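Local coordinates for protein betainyl-CoA thiolase (Pseudomonas putida, PDB 2HLJ) that probably acts on acyl-CoA thioesters, as a betainyl-CoA thiolase with an acyltransferase role or as a thioesterase of the hotdog-fold superfamily, at residues A[26-31]-A[64-69]; A[74-79]-A[94-99]; A[87-92]-A[111-116]. One frame throughout, in Å; residues are numbered along the deposited sequence. Where two conformers were deposited one is given.

How the contacts relate
The three contacts belong to one antiparallel sheet and the helix 25-43 that packs on it. Contact 1 closes along the chain before the other two open; contacts 2 and 3 share strand 89-98, and their segments alternate along the chain. Centres of contacts 1 and 2 lie about 10 Å apart and they touch: I31 CG2 meets V78 CG2 at 3.5 Å. Contact 3 sits about 22 Å from contact 1 and 24 Å from contact 2, centre to centre, across the middle of the chain. Contacts 1 and 3 also reach the second subunit, so helix packing, strand pairing and dimer interface are tied to the same sheet.

Contact 1: A[26-31]-A[64-69]; sequences AFYLLI and INYLHE
I64 meets the helix 26-31 through its tip, CD1, which lies 4.1 Å from Y28 CB and 4.3 Å from L29 CD1. Its CG1 is anti to the backbone N (chi1 175°) and also lies over one face of the Y66 ring, offset toward its rim. The backbone of I64 and N65 pairs with an antiparallel strand of the second subunit, so the sheet continues into the other half of the dimer. Next comes Y66, whose ring presents its CD2-CE2 edge to the face of Y28 in a T-shaped stack: centroids are 4.8 Å apart and the planes stand at 81°. CD2 sits over the centre of the Y28 ring, and the closest pair is Y66 CE2 to Y28 CD1 at 3.5 Å. This is the hotdog arrangement, a long helix wrapped by an antiparallel sheet; the axes of helix 26-31 and strand 64-66 pass 10.0 Å apart. Beyond the strand, H68 offers its carbonyl O to Y28 OH, a hydrogen bond of 2.7 Å with the donor tilted 22° from the carbonyl plane. A phenylalanine here would probably leave H68 O without the hydroxyl donor of Y28. The H68 imidazole turns away and bonds E103 through NE2. At E69 the backbone CA comes within 3.5 Å of Y28 OH.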
loop_
_atom_site.group_PDB
_atom_site.type_symbol
_atom_site.label_atom_id
_atom_site.label_comp_id
_atom_site.label_asym_id
_atom_site.label_seq_id
_atom_site.Cartn_x
_atom_site.Cartn_y
_atom_site.Cartn_z
ATOM N N ALA A 26 1.261 5.738 2.612
ATOM C CA ALA A 26 1.879 4.486 3.070
ATOM C C ALA A 26 1.503 4.137 4.521
ATOM O O ALA A 26 1.505 2.964 4.923
ATOM C CB ALA A 26 3.381 4.554 2.908
ATOM N N PHE A 27 1.199 5.166 5.308
ATOM C CA PHE A 27 0.920 4.982 6.719
ATOM C C PHE A 27 -0.524 4.529 6.943
ATOM O O PHE A 27 -0.815 3.937 7.983
ATOM C CB PHE A 27 1.303 6.211 7.546
ATOM C CG PHE A 27 2.801 6.418 7.663
ATOM C CD1 PHE A 27 3.604 5.434 8.187
ATOM C CD2 PHE A 27 3.403 7.587 7.209
ATOM C CE1 PHE A 27 4.985 5.609 8.267
ATOM C CE2 PHE A 27 4.760 7.764 7.275
ATOM C CZ PHE A 27 5.554 6.766 7.808
ATOM N N TYR A 28 -1.418 4.750 5.976
ATOM C CA TYR A 28 -2.727 4.046 6.033
ATOM C C TYR A 28 -2.447 2.544 5.960
ATOM O O TYR A 28 -2.968 1.766 6.763
ATOM C CB TYR A 28 -3.625 4.379 4.868
ATOM C CG TYR A 28 -4.239 5.752 4.724
ATOM C CD1 TYR A 28 -3.492 6.821 4.277
ATOM C CD2 TYR A 28 -5.620 5.944 4.897
ATOM C CE1 TYR A 28 -4.066 8.046 4.084
ATOM C CE2 TYR A 28 -6.213 7.173 4.688
ATOM C CZ TYR A 28 -5.424 8.232 4.272
ATOM O OH TYR A 28 -5.973 9.487 4.039
ATOM N N LEU A 29 -1.586 2.145 5.016
ATOM C CA LEU A 29 -1.172 0.738 4.883
ATOM C C LEU A 29 -0.397 0.202 6.085
ATOM O O LEU A 29 -0.561 -0.954 6.431
ATOM C CB LEU A 29 -0.415 0.479 3.570
ATOM C CG LEU A 29 -0.405 -0.960 3.046
ATOM C CD1 LEU A 29 -1.794 -1.444 2.551
ATOM C CD2 LEU A 29 0.613 -1.095 1.885
ATOM N N LEU A 30 0.420 1.031 6.746
ATOM C CA LEU A 30 1.061 0.620 7.983
ATOM C C LEU A 30 0.067 0.268 9.085
ATOM O O LEU A 30 0.221 -0.758 9.784
ATOM C CB LEU A 30 2.061 1.689 8.492
ATOM C CG LEU A 30 2.854 1.244 9.710
ATOM C CD1 LEU A 30 3.656 -0.017 9.420
ATOM C CD2 LEU A 30 3.767 2.360 10.257
ATOM N N ILE A 31 -0.935 1.123 9.268
ATOM C CA ILE A 31 -2.005 0.880 10.247
ATOM C C ILE A 31 -2.707 -0.427 9.917
ATOM O O ILE A 31 -2.927 -1.259 10.786
ATOM C CB ILE A 31 -3.039 2.044 10.249
ATOM C CG1 ILE A 31 -2.411 3.325 10.765
ATOM C CG2 ILE A 31 -4.310 1.658 11.003
ATOM C CD1 ILE A 31 -3.186 4.548 10.354
ATOM N N ILE A 64 -5.445 -0.667 -2.382
ATOM C CA ILE A 64 -5.940 0.245 -1.385
ATOM C C ILE A 64 -6.631 1.419 -2.023
ATOM O O ILE A 64 -6.126 2.025 -2.969
ATOM C CB ILE A 64 -4.836 0.661 -0.368
ATOM C CG1 ILE A 64 -5.366 1.710 0.579
ATOM C CG2 ILE A 64 -3.621 1.173 -1.034
ATOM C CD1 ILE A 64 -4.481 1.807 1.787
ATOM N N ASN A 65 -7.832 1.689 -1.529
ATOM C CA ASN A 65 -8.579 2.874 -1.924
ATOM C C ASN A 65 -8.558 3.880 -0.824
ATOM O O ASN A 65 -8.911 3.543 0.297
ATOM C CB ASN A 65 -10.000 2.494 -2.211
ATOM C CG ASN A 65 -10.084 1.580 -3.388
ATOM O OD1 ASN A 65 -9.844 0.379 -3.268
ATOM N ND2 ASN A 65 -10.349 2.148 -4.550
ATOM N N TYR A 66 -8.225 5.126 -1.155
ATOM C CA TYR A 66 -8.191 6.191 -0.154
ATOM C C TYR A 66 -9.353 7.133 -0.434
ATOM O O TYR A 66 -9.365 7.783 -1.468
ATOM C CB TYR A 66 -6.883 6.962 -0.245
ATOM C CG TYR A 66 -5.633 6.126 -0.133
ATOM C CD1 TYR A 66 -5.018 5.585 -1.273
ATOM C CD2 TYR A 66 -4.980 5.979 1.092
ATOM C CE1 TYR A 66 -3.848 4.868 -1.173
ATOM C CE2 TYR A 66 -3.813 5.288 1.182
ATOM C CZ TYR A 66 -3.255 4.718 0.068
ATOM O OH TYR A 66 -2.076 4.015 0.219
ATOM N N LEU A 67 -10.352 7.132 0.451
ATOM C CA LEU A 67 -11.574 7.913 0.261
ATOM C C LEU A 67 -11.483 9.279 0.930
ATOM O O LEU A 67 -12.077 10.227 0.446
ATOM C CB LEU A 67 -12.795 7.139 0.772
ATOM C CG LEU A 67 -13.142 5.816 0.073
ATOM C CD1 LEU A 67 -13.109 5.939 -1.465
ATOM C CD2 LEU A 67 -12.253 4.678 0.485
ATOM N N HIS A 68 -10.715 9.385 2.016
ATOM C CA HIS A 68 -10.638 10.608 2.796
ATOM C C HIS A 68 -9.279 10.800 3.435
ATOM O O HIS A 68 -8.594 9.847 3.859
ATOM C CB HIS A 68 -11.681 10.590 3.899
ATOM C CG HIS A 68 -13.076 10.543 3.380
ATOM N ND1 HIS A 68 -13.731 11.667 2.931
ATOM C CD2 HIS A 68 -13.920 9.505 3.181
ATOM C CE1 HIS A 68 -14.935 11.327 2.505
ATOM N NE2 HIS A 68 -15.071 10.020 2.636
ATOM N N GLU A 69 -8.887 12.057 3.460
ATOM C CA GLU A 69 -7.712 12.502 4.211
ATOM C C GLU A 69 -7.942 12.263 5.682
ATOM O O GLU A 69 -9.079 12.298 6.172
ATOM C CB GLU A 69 -7.419 13.985 3.940
ATOM C CG GLU A 69 -8.362 14.965 4.664
ATOM C CD GLU A 69 -9.827 14.903 4.159
ATOM O OE1 GLU A 69 -10.062 14.458 3.002
ATOM O OE2 GLU A 69 -10.741 15.305 4.920
#

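Contact 2: A[74-79]-A[94-99]; sequences TEVWVQ and HSLHRA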
loop_
_atom_site.group_PDB
_atom_site.type_symbol
_atom_site.label_atom_id
_atom_site.label_comp_id
_atom_site.label_asym_id
_atom_site.label_seq_id
_atom_site.Cartn_x
_atom_site.Cartn_y
_atom_site.Cartn_z
ATOM N N THR A 74 -6.164 12.417 14.748
ATOM C CA THR A 74 -7.363 11.674 14.583
ATOM C C THR A 74 -7.221 10.281 15.216
ATOM O O THR A 74 -6.201 9.581 14.997
ATOM C CB THR A 74 -7.713 11.547 13.104
ATOM O OG1 THR A 74 -7.805 12.858 12.524
ATOM C CG2 THR A 74 -9.043 10.844 12.943
ATOM N N GLU A 75 -8.226 9.898 16.018
ATOM C CA GLU A 75 -8.312 8.548 16.580
ATOM C C GLU A 75 -8.995 7.671 15.556
ATOM O O GLU A 75 -10.118 7.934 15.182
ATOM C CB GLU A 75 -9.110 8.550 17.880
ATOM C CG GLU A 75 -8.402 9.346 18.990
ATOM C CD GLU A 75 -9.359 9.844 20.096
ATOM O OE1 GLU A 75 -10.207 10.732 19.821
ATOM O OE2 GLU A 75 -9.225 9.368 21.242
ATOM N N VAL A 76 -8.309 6.633 15.112
ATOM C CA VAL A 76 -8.832 5.786 14.065
ATOM C C VAL A 76 -8.793 4.341 14.524
ATOM O O VAL A 76 -8.036 3.990 15.424
ATOM C CB VAL A 76 -8.051 5.953 12.712
ATOM C CG1 VAL A 76 -8.188 7.386 12.155
ATOM C CG2 VAL A 76 -6.561 5.511 12.823
ATOM N N TRP A 77 -9.607 3.513 13.883
ATOM C CA TRP A 77 -9.590 2.080 14.110
ATOM C C TRP A 77 -9.766 1.324 12.810
ATOM O O TRP A 77 -10.308 1.852 11.825
ATOM C CB TRP A 77 -10.679 1.637 15.127
ATOM C CG TRP A 77 -12.087 1.711 14.694
ATOM C CD1 TRP A 77 -12.787 0.756 13.987
ATOM C CD2 TRP A 77 -13.017 2.759 14.971
ATOM N NE1 TRP A 77 -14.082 1.172 13.805
ATOM C CE2 TRP A 77 -14.242 2.401 14.384
ATOM C CE3 TRP A 77 -12.927 3.988 15.642
ATOM C CZ2 TRP A 77 -15.370 3.226 14.439
ATOM C CZ3 TRP A 77 -14.051 4.789 15.706
ATOM C CH2 TRP A 77 -15.246 4.413 15.090
ATOM N N VAL A 78 -9.328 0.063 12.837
ATOM C CA VAL A 78 -9.457 -0.825 11.689
ATOM C C VAL A 78 -10.516 -1.861 11.920
ATOM O O VAL A 78 -10.540 -2.488 12.972
ATOM C CB VAL A 78 -8.109 -1.554 11.404
ATOM C CG1 VAL A 78 -8.180 -2.325 10.114
ATOM C CG2 VAL A 78 -6.980 -0.564 11.378
ATOM N N GLN A 79 -11.380 -2.064 10.915
ATOM C CA GLN A 79 -12.277 -3.211 10.880
ATOM C C GLN A 79 -11.744 -4.223 9.875
ATOM O O GLN A 79 -11.192 -3.863 8.854
ATOM C CB GLN A 79 -13.718 -2.776 10.519
ATOM C CG GLN A 79 -14.356 -2.088 11.727
ATOM C CD GLN A 79 -15.688 -1.446 11.485
ATOM O OE1 GLN A 79 -16.036 -0.543 12.218
ATOM N NE2 GLN A 79 -16.434 -1.882 10.465
ATOM N N HIS A 94 -9.453 -4.891 5.054
ATOM C CA HIS A 94 -9.394 -3.943 6.146
ATOM C C HIS A 94 -10.080 -2.655 5.724
ATOM O O HIS A 94 -9.995 -2.253 4.555
ATOM C CB HIS A 94 -7.939 -3.582 6.492
ATOM C CG HIS A 94 -7.113 -4.705 7.027
ATOM N ND1 HIS A 94 -7.428 -5.393 8.184
ATOM C CD2 HIS A 94 -5.943 -5.222 6.585
ATOM C CE1 HIS A 94 -6.492 -6.295 8.415
ATOM N NE2 HIS A 94 -5.559 -6.181 7.485
ATOM N N SER A 95 -10.770 -2.013 6.658
ATOM C CA SER A 95 -11.329 -0.696 6.442
ATOM C C SER A 95 -10.940 0.205 7.630
ATOM O O SER A 95 -10.714 -0.268 8.755
ATOM C CB SER A 95 -12.845 -0.749 6.193
ATOM O OG SER A 95 -13.535 -1.383 7.286
ATOM N N LEU A 96 -10.775 1.488 7.348
ATOM C CA LEU A 96 -10.326 2.452 8.346
ATOM C C LEU A 96 -11.468 3.369 8.691
ATOM O O LEU A 96 -12.188 3.821 7.813
ATOM C CB LEU A 96 -9.136 3.275 7.858
ATOM C CG LEU A 96 -8.393 4.139 8.903
ATOM C CD1 LEU A 96 -7.625 3.326 9.929
ATOM C CD2 LEU A 96 -7.484 5.140 8.208
ATOM N N HIS A 97 -11.599 3.678 9.984
ATOM C CA HIS A 97 -12.774 4.381 10.512
ATOM C C HIS A 97 -12.381 5.391 11.582
ATOM O O HIS A 97 -11.312 5.269 12.219
ATOM C CB HIS A 97 -13.750 3.371 11.162
ATOM C CG HIS A 97 -14.160 2.252 10.250
ATOM N ND1 HIS A 97 -15.396 2.192 9.647
ATOM C CD2 HIS A 97 -13.491 1.149 9.847
ATOM C CE1 HIS A 97 -15.456 1.119 8.878
ATOM N NE2 HIS A 97 -14.305 0.470 8.975
ATOM N N ARG A 98 -13.282 6.358 11.794
ATOM C CA ARG A 98 -13.212 7.295 12.922
ATOM C C ARG A 98 -14.608 7.575 13.450
ATOM O O ARG A 98 -15.590 7.386 12.736
ATOM C CB ARG A 98 -12.552 8.608 12.527
ATOM C CG ARG A 98 -13.336 9.472 11.556
ATOM C CD ARG A 98 -12.533 10.739 11.255
ATOM N NE ARG A 98 -13.200 11.672 10.344
ATOM C CZ ARG A 98 -14.175 12.516 10.668
ATOM N NH1 ARG A 98 -14.676 12.567 11.896
ATOM N NH2 ARG A 98 -14.674 13.318 9.742
ATOM N N ALA A 99 -14.689 8.017 14.706
ATOM C CA ALA A 99 -15.993 8.319 15.332
ATOM C C ALA A 99 -16.664 9.502 14.659
ATOM O O ALA A 99 -15.998 10.470 14.251
ATOM C CB ALA A 99 -15.814 8.604 16.833
HETATM O O HOH W 1 -12.419 8.187 16.348
HETATM O O HOH W 2 -13.543 -4.282 6.997
#
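W77 and H97 face each other as a hydrogen-bonded pair in the antiparallel hairpin of strands 75-85 and 89-98, part of the hotdog sheet. Backbone bonds set the register: W77 and H97 exchange N-H and carbonyl in both directions, Q79 and S95 do the same, and V78 with L96 forms the non-hydrogen-bonded pair between them. The aromatic contact is a CH-pi one. H97 CB lies over the face of the five-membered ring of W77, 3.6 Å from its centroid, whereas the two rings, nearly parallel, are offset so far that little of one lies over the other. W77 CG stands between the backbone N and carbonyl carbon (chi1 70°). The indole also reaches the backbone of R98, whose N lies over its face, and comes near A99, W77 CZ3 being 3.4 Å from A99 N. Amide stacking follows: the Q79 carboxamide lies flat over the H97 ring, planes 13° apart, with Q79 CD 3.4 Å from H97 NE2. Apolar packing fills the other face, where L96 CD1 touches V76 CG2 at 3.8 Å and helix 25-43 packs against V78. Among polar side chains, H97 NE2 and S95 OG share a bond of 2.6 Å at the edge of the imidazole. The Q79 amide is held in turn by W77 NE1, which donates to Q79 OE1 at 3.0 Å, nearly straight at 172° and in the indole plane.

Contact 3: A[87-92]-A[111-116]; sequences RKRLHV and MLLHVD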
loop_
_atom_site.group_PDB
_atom_site.type_symbol
_atom_site.label_atom_id
_atom_site.label_comp_id
_atom_site.label_asym_id
_atom_site.label_seq_id
_atom_site.Cartn_x
_atom_site.Cartn_y
_atom_site.Cartn_z
ATOM N N ARG A 87 -5.268 -23.579 1.879
ATOM C CA ARG A 87 -4.301 -24.286 2.716
ATOM C C ARG A 87 -3.191 -23.378 3.244
ATOM O O ARG A 87 -2.670 -23.633 4.297
ATOM C CB ARG A 87 -3.704 -25.480 1.959
ATOM C CG ARG A 87 -4.729 -26.561 1.645
ATOM C CD ARG A 87 -4.102 -27.833 1.049
ATOM N N LYS A 88 -2.826 -22.324 2.515
ATOM C CA LYS A 88 -1.726 -21.467 2.944
ATOM C C LYS A 88 -1.875 -19.964 2.679
ATOM O O LYS A 88 -0.946 -19.192 2.988
ATOM C CB LYS A 88 -0.418 -21.959 2.342
ATOM C CG LYS A 88 -0.339 -21.860 0.856
ATOM C CD LYS A 88 0.782 -22.772 0.304
ATOM C CE LYS A 88 1.232 -22.309 -1.079
ATOM N NZ LYS A 88 2.411 -23.023 -1.678
ATOM N N ARG A 89 -3.022 -19.546 2.160
ATOM C CA ARG A 89 -3.261 -18.131 1.850
ATOM C C ARG A 89 -4.464 -17.606 2.604
ATOM O O ARG A 89 -5.383 -18.332 2.850
ATOM C CB ARG A 89 -3.460 -17.914 0.337
ATOM C CG ARG A 89 -2.153 -17.897 -0.474
ATOM C CD ARG A 89 -2.400 -18.185 -1.950
ATOM N NE ARG A 89 -2.783 -19.572 -2.064
ATOM C CZ ARG A 89 -1.957 -20.573 -2.342
ATOM N NH1 ARG A 89 -0.677 -20.356 -2.635
ATOM N NH2 ARG A 89 -2.437 -21.805 -2.349
ATOM N N LEU A 90 -4.393 -16.341 3.022
ATOM C CA LEU A 90 -5.509 -15.676 3.658
ATOM C C LEU A 90 -5.930 -14.474 2.801
ATOM O O LEU A 90 -5.088 -13.711 2.366
ATOM C CB LEU A 90 -5.094 -15.255 5.066
ATOM C CG LEU A 90 -6.147 -14.661 5.989
ATOM C CD1 LEU A 90 -7.343 -15.590 6.190
ATOM C CD2 LEU A 90 -5.488 -14.295 7.335
ATOM N N HIS A 91 -7.232 -14.350 2.541
ATOM C CA HIS A 91 -7.776 -13.236 1.753
ATOM C C HIS A 91 -8.526 -12.335 2.746
ATOM O O HIS A 91 -9.482 -12.770 3.379
ATOM C CB HIS A 91 -8.657 -13.810 0.650
ATOM C CG HIS A 91 -9.141 -12.809 -0.349
ATOM N ND1 HIS A 91 -10.152 -13.096 -1.238
ATOM C CD2 HIS A 91 -8.759 -11.535 -0.611
ATOM C CE1 HIS A 91 -10.365 -12.045 -2.013
ATOM N NE2 HIS A 91 -9.531 -11.086 -1.654
ATOM N N VAL A 92 -8.049 -11.108 2.925
ATOM C CA VAL A 92 -8.569 -10.212 3.955
ATOM C C VAL A 92 -8.928 -8.819 3.439
ATOM O O VAL A 92 -8.464 -8.401 2.387
ATOM C CB VAL A 92 -7.560 -10.051 5.124
ATOM C CG1 VAL A 92 -7.255 -11.416 5.719
ATOM C CG2 VAL A 92 -6.293 -9.388 4.652
HETATM N N MSE A 111 -4.028 -10.145 -0.104
HETATM C CA MSE A 111 -3.766 -11.575 -0.096
HETATM C C MSE A 111 -2.425 -11.827 0.592
HETATM O O MSE A 111 -1.419 -11.231 0.236
HETATM C CB MSE A 111 -3.741 -12.115 -1.533
HETATM C CG MSE A 111 -3.504 -13.614 -1.609
HETATM SE SE MSE A 111 -5.061 -14.587 -1.044
HETATM C CE MSE A 111 -6.247 -14.152 -2.519
ATOM N N LEU A 112 -2.424 -12.725 1.564
ATOM C CA LEU A 112 -1.247 -12.993 2.395
ATOM C C LEU A 112 -0.926 -14.485 2.328
ATOM O O LEU A 112 -1.835 -15.293 2.213
ATOM C CB LEU A 112 -1.552 -12.589 3.835
ATOM C CG LEU A 112 -2.144 -11.194 4.091
ATOM C CD1 LEU A 112 -3.243 -11.263 5.061
ATOM C CD2 LEU A 112 -1.035 -10.269 4.626
ATOM N N LEU A 113 0.367 -14.805 2.330
ATOM C CA LEU A 113 0.898 -16.163 2.239
ATOM C C LEU A 113 1.513 -16.555 3.567
ATOM O O LEU A 113 2.333 -15.792 4.125
ATOM C CB LEU A 113 1.996 -16.231 1.160
ATOM C CG LEU A 113 2.720 -17.576 0.979
ATOM C CD1 LEU A 113 1.753 -18.639 0.531
ATOM C CD2 LEU A 113 3.860 -17.469 -0.009
ATOM N N HIS A 114 1.135 -17.734 4.069
ATOM C CA HIS A 114 1.753 -18.273 5.271
ATOM C C HIS A 114 3.039 -18.951 4.847
ATOM O O HIS A 114 3.042 -19.823 3.988
ATOM C CB HIS A 114 0.815 -19.247 5.999
ATOM C CG HIS A 114 1.339 -19.758 7.316
ATOM N ND1 HIS A 114 1.254 -21.084 7.674
ATOM C CD2 HIS A 114 1.911 -19.122 8.371
ATOM C CE1 HIS A 114 1.778 -21.249 8.883
ATOM N NE2 HIS A 114 2.182 -20.077 9.330
ATOM N N VAL A 115 4.132 -18.549 5.463
ATOM C CA VAL A 115 5.459 -18.995 5.034
ATOM C C VAL A 115 6.137 -19.791 6.135
ATOM O O VAL A 115 6.004 -19.483 7.297
ATOM C CB VAL A 115 6.376 -17.815 4.582
ATOM C CG1 VAL A 115 5.722 -17.028 3.491
ATOM C CG2 VAL A 115 6.724 -16.903 5.728
ATOM N N ASP A 116 6.865 -20.819 5.741
ATOM C CA ASP A 116 7.681 -21.614 6.650
ATOM C C ASP A 116 8.962 -20.866 6.992
ATOM O O ASP A 116 9.753 -20.577 6.107
ATOM C CB ASP A 116 8.041 -22.940 5.971
ATOM C CG ASP A 116 8.767 -23.906 6.901
ATOM O OD1 ASP A 116 8.273 -24.142 8.023
ATOM O OD2 ASP A 116 9.824 -24.445 6.498
#
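M111, a selenomethionine, reaches across to H91 with its methyl: in the conformer given, CE lies over one face of the imidazole, offset toward the rim, 4.1 Å from the ring centroid and 22° off the normal. Its chain bends at chi2 and again at chi3 (69°), the torsion that places CE, and in this conformer SE also comes within 3.9 Å of R89 CB. On the other face of the sheet, L112 CD1 packs against V92 CG2 at 3.6 Å, the two side chains roughly perpendicular. L113 runs alongside K88, with L113 CD1 3.9 Å from K88 CG. The backbone fixes this register: L90 and L112 bond in both directions, and H114 N donates to K88 O at 2.8 Å, almost straight at 173°. Further out, H91 NE2 bonds E109, R89 NE makes a salt bridge to D86, and the H114 ring is held at both nitrogens, by D46 and the carbonyl of A123. I153 and L155 of the second subunit pack on H91 and M111 respectively, while M40 and T36 of helix 25-43 touch L90 and L112. This is consistent with the hotdog fold, in which an antiparallel sheet curves around a long helix, here 25-43.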